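Molinate hydrolase (Gulosibacter molinativorax, PDB 4UB9) hydrolyses the thiocarbamate herbicide molinate and is a zinc-binding member of the amidohydrolase family. Local coordinates at residues Gly62-Val67 and Ile439-Gly445. Residues are numbered along the deposited sequence; the frame is centred on the assembly and turned at random.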
ATOM      1  N   GLY A  62     -53.472   9.718  15.053  1.00 49.90           N
ATOM      2  CA  GLY A  62     -52.279   8.883  14.932  1.00 49.57           C
ATOM      3  C   GLY A  62     -52.457   7.397  15.176  1.00 47.37           C
ATOM      4  O   GLY A  62     -51.642   6.613  14.758  1.00 47.28           O
ATOM      5  N   ARG A  63     -53.560   7.015  15.811  1.00 50.98           N
ATOM      6  CA  ARG A  63     -53.842   5.614  16.160  1.00 49.05           C
ATOM      7  C   ARG A  63     -54.993   5.002  15.361  1.00 55.50           C
ATOM      8  O   ARG A  63     -56.028   5.650  15.126  1.00 56.89           O
ATOM      9  CB  ARG A  63     -54.158   5.475  17.646  1.00 54.29           C
ATOM     10  CG  ARG A  63     -53.027   4.888  18.485  1.00 62.53           C
ATOM     11  CD  ARG A  63     -52.033   5.951  18.944  1.00 65.07           C
ATOM     12  NE  ARG A  63     -50.859   5.529  19.745  1.00 69.68           N
ATOM     13  CZ  ARG A  63     -50.316   4.306  19.848  1.00 68.88           C
ATOM     14  NH1 ARG A  63     -50.800   3.229  19.237  1.00 76.34           N
ATOM     15  NH2 ARG A  63     -49.246   4.147  20.597  1.00 63.67           N
ATOM     16  N   ILE A  64     -54.800   3.748  14.944  1.00 47.96           N
ATOM     17  CA  ILE A  64     -55.831   2.996  14.260  1.00 45.37           C
ATOM     18  C   ILE A  64     -56.958   2.759  15.246  1.00 45.65           C
ATOM     19  O   ILE A  64     -56.751   2.162  16.307  1.00 45.86           O
ATOM     20  CB  ILE A  64     -55.329   1.646  13.711  1.00 46.54           C
ATOM     21  CG1 ILE A  64     -54.267   1.843  12.632  1.00 51.42           C
ATOM     22  CG2 ILE A  64     -56.474   0.858  13.088  1.00 48.58           C
ATOM     23  CD1 ILE A  64     -53.530   0.584  12.222  1.00 53.10           C
ATOM     24  N   THR A  65     -58.150   3.211  14.876  1.00 47.23           N
ATOM     25  CA  THR A  65     -59.374   3.002  15.708  1.00 49.08           C
ATOM     26  C   THR A  65     -60.355   1.990  15.123  1.00 43.08           C
ATOM     27  O   THR A  65     -61.078   1.354  15.866  1.00 48.86           O
ATOM     28  CB  THR A  65     -60.135   4.318  15.977  1.00 50.65           C
ATOM     29  OG1 THR A  65     -60.460   4.940  14.730  1.00 54.13           O
ATOM     30  CG2 THR A  65     -59.298   5.260  16.814  1.00 51.68           C
ATOM     31  N   LYS A  66     -60.349   1.821  13.814  1.00 39.98           N
ATOM     32  CA  LYS A  66     -61.260   0.900  13.181  1.00 49.04           C
ATOM     33  C   LYS A  66     -60.686   0.218  11.966  1.00 51.15           C
ATOM     34  O   LYS A  66     -60.066   0.845  11.125  1.00 57.08           O
ATOM     35  CB  LYS A  66     -62.518   1.664  12.748  1.00 59.81           C
ATOM     36  CG  LYS A  66     -63.688   1.544  13.701  1.00 66.78           C
ATOM     37  CD  LYS A  66     -64.612   2.755  13.656  1.00 76.33           C
ATOM     38  CE  LYS A  66     -65.945   2.420  14.320  1.00 87.13           C
ATOM     39  NZ  LYS A  66     -66.325   3.466  15.306  1.00 95.99           N
ATOM     40  N   VAL A  67     -60.984  -1.064  11.850  1.00 55.36           N
ATOM     41  CA  VAL A  67     -60.645  -1.842  10.659  1.00 57.13           C
ATOM     42  C   VAL A  67     -61.799  -2.777  10.354  1.00 59.93           C
ATOM     43  O   VAL A  67     -62.153  -3.615  11.161  1.00 61.30           O
ATOM     44  CB  VAL A  67     -59.412  -2.731  10.860  1.00 55.62           C
ATOM     45  CG1 VAL A  67     -59.093  -3.519   9.588  1.00 54.99           C
ATOM     46  CG2 VAL A  67     -58.238  -1.885  11.278  1.00 56.57           C
ATOM     47  N   ILE A 439     -51.579  -3.720  10.719  1.00 36.15           N
ATOM     48  CA  ILE A 439     -52.809  -2.960  10.770  1.00 40.09           C
ATOM     49  C   ILE A 439     -53.823  -3.616  11.712  1.00 41.36           C
ATOM     50  O   ILE A 439     -54.408  -4.657  11.417  1.00 40.43           O
ATOM     51  CB  ILE A 439     -53.388  -2.808   9.371  1.00 41.73           C
ATOM     52  CG1 ILE A 439     -52.427  -1.926   8.563  1.00 43.98           C
ATOM     53  CG2 ILE A 439     -54.763  -2.163   9.458  1.00 39.56           C
ATOM     54  CD1 ILE A 439     -52.742  -1.818   7.088  1.00 50.67           C
ATOM     55  N   ASP A 440     -53.960  -3.013  12.877  1.00 41.95           N
ATOM     56  CA  ASP A 440     -54.715  -3.582  14.004  1.00 42.00           C
ATOM     57  C   ASP A 440     -55.116  -2.440  14.894  1.00 42.37           C
ATOM     58  O   ASP A 440     -54.352  -1.494  15.095  1.00 43.71           O
ATOM     59  CB  ASP A 440     -53.876  -4.561  14.859  1.00 45.39           C
ATOM     60  CG  ASP A 440     -53.957  -6.014  14.371  1.00 45.55           C
ATOM     61  OD1 ASP A 440     -55.073  -6.567  14.357  1.00 53.02           O
ATOM     62  OD2 ASP A 440     -52.918  -6.612  13.978  1.00 48.79           O
ATOM     63  N   VAL A 441     -56.324  -2.539  15.415  1.00 40.89           N
ATOM     64  CA  VAL A 441     -56.892  -1.475  16.206  1.00 42.15           C
ATOM     65  C   VAL A 441     -55.972  -1.237  17.374  1.00 40.35           C
ATOM     66  O   VAL A 441     -55.537  -2.171  18.007  1.00 48.93           O
ATOM     67  CB  VAL A 441     -58.327  -1.828  16.688  1.00 43.23           C
ATOM     68  CG1 VAL A 441     -58.836  -0.800  17.695  1.00 43.09           C
ATOM     69  CG2 VAL A 441     -59.270  -1.911  15.487  1.00 41.82           C
ATOM     70  N   GLY A 442     -55.700   0.016  17.676  1.00 42.04           N
ATOM     71  CA  GLY A 442     -54.839   0.374  18.822  1.00 41.81           C
ATOM     72  C   GLY A 442     -53.395   0.661  18.439  1.00 41.73           C
ATOM     73  O   GLY A 442     -52.720   1.412  19.111  1.00 42.79           O
ATOM     74  N   LYS A 443     -52.945   0.098  17.333  1.00 43.45           N
ATOM     75  CA  LYS A 443     -51.585   0.353  16.832  1.00 44.89           C
ATOM     76  C   LYS A 443     -51.443   1.687  16.109  1.00 42.38           C
ATOM     77  O   LYS A 443     -52.430   2.318  15.752  1.00 47.47           O
ATOM     78  CB  LYS A 443     -51.121  -0.790  15.923  1.00 49.14           C
ATOM     79  CG  LYS A 443     -50.984  -2.114  16.669  1.00 47.04           C
ATOM     80  CD  LYS A 443     -50.253  -3.166  15.850  1.00 50.06           C
ATOM     81  CE  LYS A 443     -50.373  -4.507  16.524  1.00 50.15           C
ATOM     82  NZ  LYS A 443     -49.394  -5.488  15.997  1.00 59.71           N
ATOM     83  N   LEU A 444     -50.208   2.110  15.892  1.00 38.51           N
ATOM     84  CA  LEU A 444     -49.946   3.368  15.177  1.00 37.76           C
ATOM     85  C   LEU A 444     -50.464   3.340  13.745  1.00 39.61           C
ATOM     86  O   LEU A 444     -50.462   2.308  13.087  1.00 38.02           O
ATOM     87  CB  LEU A 444     -48.466   3.690  15.168  1.00 39.77           C
ATOM     88  CG  LEU A 444     -47.885   4.104  16.527  1.00 39.43           C
ATOM     89  CD1 LEU A 444     -46.395   3.867  16.551  1.00 36.00           C
ATOM     90  CD2 LEU A 444     -48.183   5.564  16.859  1.00 40.51           C
ATOM     91  N   GLY A 445     -50.882   4.498  13.268  1.00 38.77           N
ATOM     92  CA  GLY A 445     -51.503   4.657  11.937  1.00 39.99           C
ATOM     93  C   GLY A 445     -50.572   4.800  10.752  1.00 37.38           C
ATOM     94  O   GLY A 445     -50.597   5.794  10.002  1.00 40.00           O
TER
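Ile64 packs against Ile439 at the apolar centre of this contact, with CD1 of Ile64 4.1 Å from CG2 of Ile439. With CG1 set beside the backbone N (chi1 -64°), the longer branch of Ile64 dips between the Asp440 and Leu444 carbonyls. Its CG2 lies over the Val441 backbone. Val67 adds to the same patch: its CG2 meets Ile439 CG2 at 3.9 Å, the two side chains crossing at about a right angle. Val441 lies alongside the strand, its CG1 3.6 Å from Thr65 O.

Residues Asp440 to Lys443 form a type II beta turn, closed by a bond from Lys443 N to Asp440 O. The turn grips Ile64 by both backbone polar groups. Ile64 N donates to Lys443 O at 2.9 Å, nearly straight. Gly442 N donates to Ile64 O at 2.8 Å. Gly445 N reaches Gly62 O at 2.7 Å, on a more bent path. Gly442 has a positive phi (98°), which suits the third position of this turn. At Gly445, a side chain would clash with Gly62 O.

At the polar edge, the Arg63 chain bends at chi2 (86°) and lays its guanidinium beside Leu444. CD2 of Leu444 sits over the centre of one face, 3.8 Å above the plane. Arg63 NH2 forms a salt bridge with Glu435. An alanine at Arg63 would remove this cover from Leu444 and would probably leave Glu435 without its charge partner.

Strand 63-69 is an outermost strand of a four-stranded mixed sheet and pairs with strand 55-60. The loop between helix 424-429 and strand 447-450 runs along its other edge through a single bridge, Arg63 with Leu444. Ile439 also touches strands 41-43 and 88-95, so the contact joins the small sheet to the strands beside it, away from the zinc site.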